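TRNA threonylcarbamoyladenosine dehydratase (Escherichia coli, PDB 4D79) catalyses the ATP-dependent dehydration of threonylcarbamoyladenosine at position 37 of tRNAs that read codons beginning with adenine, forming the cyclic derivative. Local coordinates at residues R18-G21 against L27-D30; A137-C142 against I147-T152. All blocks are in the same frame, centred on the assembly; numbering follows the deposited sequence. Where two conformers were deposited one is given.

How the interactions relate
Interaction 1 joins two successive helices ahead of the first sheet strand, 32-36, whereas interaction 2 lies within the later unit made by strand 124-127, helix 132-144 and strand 149-152. They follow one another along the chain and do not touch: their centres are 24 Å apart and their nearest atoms about 11 Å. Interaction 1 is centred about 19 Å from the middle of the chain and interaction 2 about 10 Å. The side chain of T151, in interaction 2, lies about 11 Å from the bound ATP. Interaction 1, by contrast, adjoins the second subunit, which contacts R18, L19 and Y20.

Interaction 1 (R18-G21 against L27-D30); sequences RLYG and LFAD
F28 meets Y20 in an edge-to-face (T-shaped) aromatic pair, and this one pair carries the contact between 18-21 and 27-30. The ring centroids are 5.3 Å apart and the planes stand at 75°. F28 CE2 supplies the edge, lying 3.8 Å from Y20 CD2 and 3.9 Å from Y20 CG, so the approach falls toward the rim of the tyrosine ring and not over its middle. On the opposite face of that ring sits CG of the adjacent L19, which leaves the tyrosine between a leucine and the phenylalanine edge. In both residues of the pair CG lies beside the backbone N, anti to the carbonyl carbon (chi1 -62° in Y20, -60° in F28), and the two side chains together span the 10.0 Å between the CA atoms of Y20 and F28. Further along, A29 turns to W9 and I5, while D30 OD1 accepts a hydrogen bond from V3 N. The pair thus links the C-terminal end of helix 7-20 to F28 of helix 22-29. M261 of helix 242-266 touches both rings, F28 also meets L257 of that helix, and M243 of the second subunit packs on Y20.

Interaction 2 (A137-C142 against I147-T152); sequences ALIAYC and IPLVTT
C142, I147 and L149 bury the most surface here, and C142 touches both of the others. Its carbonyl O accepts a hydrogen bond from I147 N at 2.9 Å; the N-H...O angle is 152° and the donor is tilted somewhat out of the carbonyl plane. This bond ties the helix to the residues leading into the strand, where C142 and I147 also make the closest CA pair, 4.7 Å apart. Beside it the side chains pack directly, C142 CB lying 3.9 Å from I147 CB, with SG against the CG2 branch of the isoleucine. The other branch of I147 reaches Y141: CD1 meets the tyrosine ring obliquely, 3.9 Å from CE2. L149 comes next, its CB set against C142 CB at 4.1 Å. With CG anti to the backbone N (chi1 168°), the leucine extends its CD2 methyl to I139 CG1, 3.9 Å away, and the two side chains cross at about a right angle. T151 was modelled in two conformers; in the one given, I139 CD1 also packs against its side chain, and OG1 is hydrogen-bonded to D127 OD2 on the neighbouring strand and more weakly to K135 NZ. The axes of helix 137-142 and strand 149-152 pass 9.6 Å apart, at 156° between their chain directions. Such nearly antiparallel packing is that of the returning helix in a beta-alpha-beta crossover, here between parallel strands 124-127 and 149-152 of the Rossmann-like, ATP-binding ThiF fold.

Interaction 1 (R18-G21 against L27-D30)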
loop_
_atom_site.group_PDB
_atom_site.type_symbol
_atom_site.label_atom_id
_atom_site.label_comp_id
_atom_site.label_asym_id
_atom_site.label_seq_id
_atom_site.Cartn_x
_atom_site.Cartn_y
_atom_site.Cartn_z
ATOM N N ARG B 18 17.306 -1.870 10.799
ATOM C CA ARG B 18 18.010 -0.619 10.507
ATOM C C ARG B 18 17.083 0.585 10.589
ATOM O O ARG B 18 17.548 1.694 10.856
ATOM C CB ARG B 18 18.673 -0.662 9.126
ATOM C CG ARG B 18 19.864 -1.648 9.060
ATOM C CD ARG B 18 20.776 -1.404 7.863
ATOM N NE ARG B 18 20.032 -1.194 6.629
ATOM C CZ ARG B 18 19.618 -2.165 5.824
ATOM N NH1 ARG B 18 19.868 -3.430 6.116
ATOM N NH2 ARG B 18 18.948 -1.864 4.722
ATOM N N LEU B 19 15.785 0.371 10.445
ATOM C CA LEU B 19 14.811 1.445 10.506
ATOM C C LEU B 19 14.250 1.650 11.915
ATOM O O LEU B 19 14.278 2.765 12.436
ATOM C CB LEU B 19 13.681 1.130 9.528
ATOM C CG LEU B 19 12.567 2.185 9.466
ATOM C CD1 LEU B 19 13.068 3.553 9.073
ATOM C CD2 LEU B 19 11.483 1.718 8.519
ATOM N N TYR B 20 13.777 0.590 12.547
ATOM C CA TYR B 20 13.118 0.681 13.849
ATOM C C TYR B 20 14.044 0.402 15.021
ATOM O O TYR B 20 13.690 0.724 16.159
ATOM C CB TYR B 20 11.951 -0.300 13.908
ATOM C CG TYR B 20 10.851 -0.037 12.894
ATOM C CD1 TYR B 20 9.873 0.911 13.132
ATOM C CD2 TYR B 20 10.782 -0.797 11.727
ATOM C CE1 TYR B 20 8.850 1.118 12.212
ATOM C CE2 TYR B 20 9.810 -0.611 10.827
ATOM C CZ TYR B 20 8.836 0.350 11.062
ATOM O OH TYR B 20 7.867 0.513 10.116
ATOM N N GLY B 21 15.196 -0.212 14.776
ATOM C CA GLY B 21 16.127 -0.522 15.839
ATOM C C GLY B 21 16.120 -2.006 16.173
ATOM O O GLY B 21 15.173 -2.728 15.894
ATOM N N LEU B 27 11.008 -7.101 19.528
ATOM C CA LEU B 27 9.626 -6.842 19.939
ATOM C C LEU B 27 8.647 -7.360 18.895
ATOM O O LEU B 27 7.633 -7.974 19.234
ATOM C CB LEU B 27 9.410 -5.339 20.150
ATOM C CG LEU B 27 8.021 -4.879 20.596
ATOM C CD1 LEU B 27 7.740 -5.327 22.045
ATOM C CD2 LEU B 27 7.924 -3.368 20.463
ATOM N N PHE B 28 8.915 -7.054 17.613
ATOM C CA PHE B 28 8.064 -7.517 16.532
ATOM C C PHE B 28 8.077 -9.041 16.433
ATOM O O PHE B 28 7.020 -9.676 16.228
ATOM C CB PHE B 28 8.486 -6.892 15.185
ATOM C CG PHE B 28 8.422 -5.366 15.129
ATOM C CD1 PHE B 28 7.755 -4.622 16.084
ATOM C CD2 PHE B 28 9.048 -4.674 14.070
ATOM C CE1 PHE B 28 7.711 -3.217 15.994
ATOM C CE2 PHE B 28 8.994 -3.280 13.994
ATOM C CZ PHE B 28 8.327 -2.561 14.958
ATOM N N ALA B 29 9.255 -9.653 16.545
ATOM C CA ALA B 29 9.323 -11.110 16.426
ATOM C C ALA B 29 8.526 -11.804 17.537
ATOM O O ALA B 29 7.971 -12.889 17.333
ATOM C CB ALA B 29 10.777 -11.576 16.442
ATOM N N ASP B 30 8.460 -11.187 18.702
ATOM C CA ASP B 30 7.768 -11.718 19.870
ATOM C C ASP B 30 6.282 -11.380 19.866
ATOM O O ASP B 30 5.539 -11.868 20.736
ATOM C CB ASP B 30 8.370 -11.131 21.145
ATOM C CG ASP B 30 9.726 -11.671 21.471
ATOM O OD1 ASP B 30 10.038 -12.754 20.989
ATOM O OD2 ASP B 30 10.433 -11.069 22.304
#

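Interaction 2 (A137-C142 against I147-T152)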
loop_
_atom_site.group_PDB
_atom_site.type_symbol
_atom_site.label_atom_id
_atom_site.label_comp_id
_atom_site.label_asym_id
_atom_site.label_seq_id
_atom_site.Cartn_x
_atom_site.Cartn_y
_atom_site.Cartn_z
ATOM N N ALA B 137 -19.101 -5.322 17.940
ATOM C CA ALA B 137 -18.833 -6.324 18.964
ATOM C C ALA B 137 -17.328 -6.470 19.217
ATOM O O ALA B 137 -16.892 -6.592 20.370
ATOM C CB ALA B 137 -19.437 -7.656 18.532
ATOM N N LEU B 138 -16.517 -6.457 18.151
ATOM C CA LEU B 138 -15.077 -6.555 18.336
ATOM C C LEU B 138 -14.551 -5.324 19.065
ATOM O O LEU B 138 -13.787 -5.436 20.028
ATOM C CB LEU B 138 -14.366 -6.723 16.978
ATOM C CG LEU B 138 -12.833 -6.824 17.004
ATOM C CD1 LEU B 138 -12.434 -8.083 17.755
ATOM C CD2 LEU B 138 -12.256 -6.833 15.597
ATOM N N ILE B 139 -14.969 -4.135 18.626
ATOM C CA ILE B 139 -14.447 -2.899 19.208
ATOM C C ILE B 139 -14.829 -2.781 20.672
ATOM O O ILE B 139 -13.993 -2.426 21.512
ATOM C CB ILE B 139 -14.926 -1.687 18.391
ATOM C CG1 ILE B 139 -14.193 -1.682 17.048
ATOM C CG2 ILE B 139 -14.695 -0.346 19.137
ATOM C CD1 ILE B 139 -14.803 -0.749 16.099
ATOM N N ALA B 140 -16.103 -3.045 20.994
ATOM C CA ALA B 140 -16.565 -2.943 22.373
ATOM C C ALA B 140 -15.786 -3.893 23.279
ATOM O O ALA B 140 -15.328 -3.496 24.355
ATOM C CB ALA B 140 -18.072 -3.201 22.426
ATOM N N TYR B 141 -15.548 -5.121 22.818
ATOM C CA TYR B 141 -14.801 -6.088 23.609
ATOM C C TYR B 141 -13.352 -5.655 23.819
ATOM O O TYR B 141 -12.842 -5.698 24.950
ATOM C CB TYR B 141 -14.861 -7.468 22.957
ATOM C CG TYR B 141 -14.253 -8.507 23.872
ATOM C CD1 TYR B 141 -15.025 -9.125 24.866
ATOM C CD2 TYR B 141 -12.915 -8.798 23.804
ATOM C CE1 TYR B 141 -14.461 -10.055 25.747
ATOM C CE2 TYR B 141 -12.333 -9.725 24.659
ATOM C CZ TYR B 141 -13.119 -10.330 25.643
ATOM O OH TYR B 141 -12.533 -11.231 26.468
ATOM N N CYS B 142 -12.639 -5.258 22.741
ATOM C CA CYS B 142 -11.250 -4.876 22.926
ATOM C C CYS B 142 -11.139 -3.619 23.764
ATOM O O CYS B 142 -10.251 -3.524 24.613
ATOM C CB CYS B 142 -10.555 -4.655 21.565
ATOM S SG CYS B 142 -10.387 -6.215 20.711
ATOM N N ILE B 147 -7.512 -4.196 25.297
ATOM C CA ILE B 147 -6.726 -4.892 24.280
ATOM C C ILE B 147 -6.328 -3.870 23.215
ATOM O O ILE B 147 -7.215 -3.174 22.694
ATOM C CB ILE B 147 -7.546 -6.025 23.667
ATOM C CG1 ILE B 147 -7.927 -7.087 24.732
ATOM C CG2 ILE B 147 -6.814 -6.625 22.455
ATOM C CD1 ILE B 147 -8.840 -8.134 24.213
ATOM N N PRO B 148 -5.039 -3.713 22.900
ATOM C CA PRO B 148 -4.650 -2.716 21.883
ATOM C C PRO B 148 -5.324 -3.003 20.556
ATOM O O PRO B 148 -5.290 -4.119 20.038
ATOM C CB PRO B 148 -3.122 -2.858 21.786
ATOM C CG PRO B 148 -2.723 -3.466 23.109
ATOM C CD PRO B 148 -3.861 -4.389 23.485
ATOM N N LEU B 149 -5.961 -1.988 20.030
ATOM C CA LEU B 149 -6.788 -2.122 18.849
ATOM C C LEU B 149 -6.618 -0.901 17.975
ATOM O O LEU B 149 -6.571 0.225 18.472
ATOM C CB LEU B 149 -8.263 -2.239 19.216
ATOM C CG LEU B 149 -9.325 -2.104 18.123
ATOM C CD1 LEU B 149 -9.453 -3.373 17.390
ATOM C CD2 LEU B 149 -10.634 -1.669 18.739
ATOM N N VAL B 150 -6.611 -1.123 16.678
ATOM C CA VAL B 150 -6.793 -0.043 15.719
ATOM C C VAL B 150 -7.876 -0.481 14.751
ATOM O O VAL B 150 -7.867 -1.613 14.259
ATOM C CB VAL B 150 -5.485 0.363 15.005
ATOM C CG1 VAL B 150 -4.781 -0.807 14.319
ATOM C CG2 VAL B 150 -5.774 1.515 14.012
ATOM N N THR B 151 -8.857 0.384 14.540
ATOM C CA THR B 151 -9.940 0.078 13.629
ATOM C C THR B 151 -9.792 0.953 12.391
ATOM O O THR B 151 -8.995 1.892 12.348
ATOM C CB THR B 151 -11.321 0.272 14.290
ATOM O OG1 THR B 151 -12.366 -0.207 13.413
ATOM C CG2 THR B 151 -11.584 1.735 14.600
ATOM N N THR B 152 -10.540 0.592 11.368
ATOM C CA THR B 152 -10.482 1.262 10.087
ATOM C C THR B 152 -11.901 1.616 9.695
ATOM O O THR B 152 -12.813 0.802 9.851
ATOM C CB THR B 152 -9.791 0.386 9.017
ATOM O OG1 THR B 152 -10.407 -0.906 8.970
ATOM C CG2 THR B 152 -8.296 0.183 9.333
#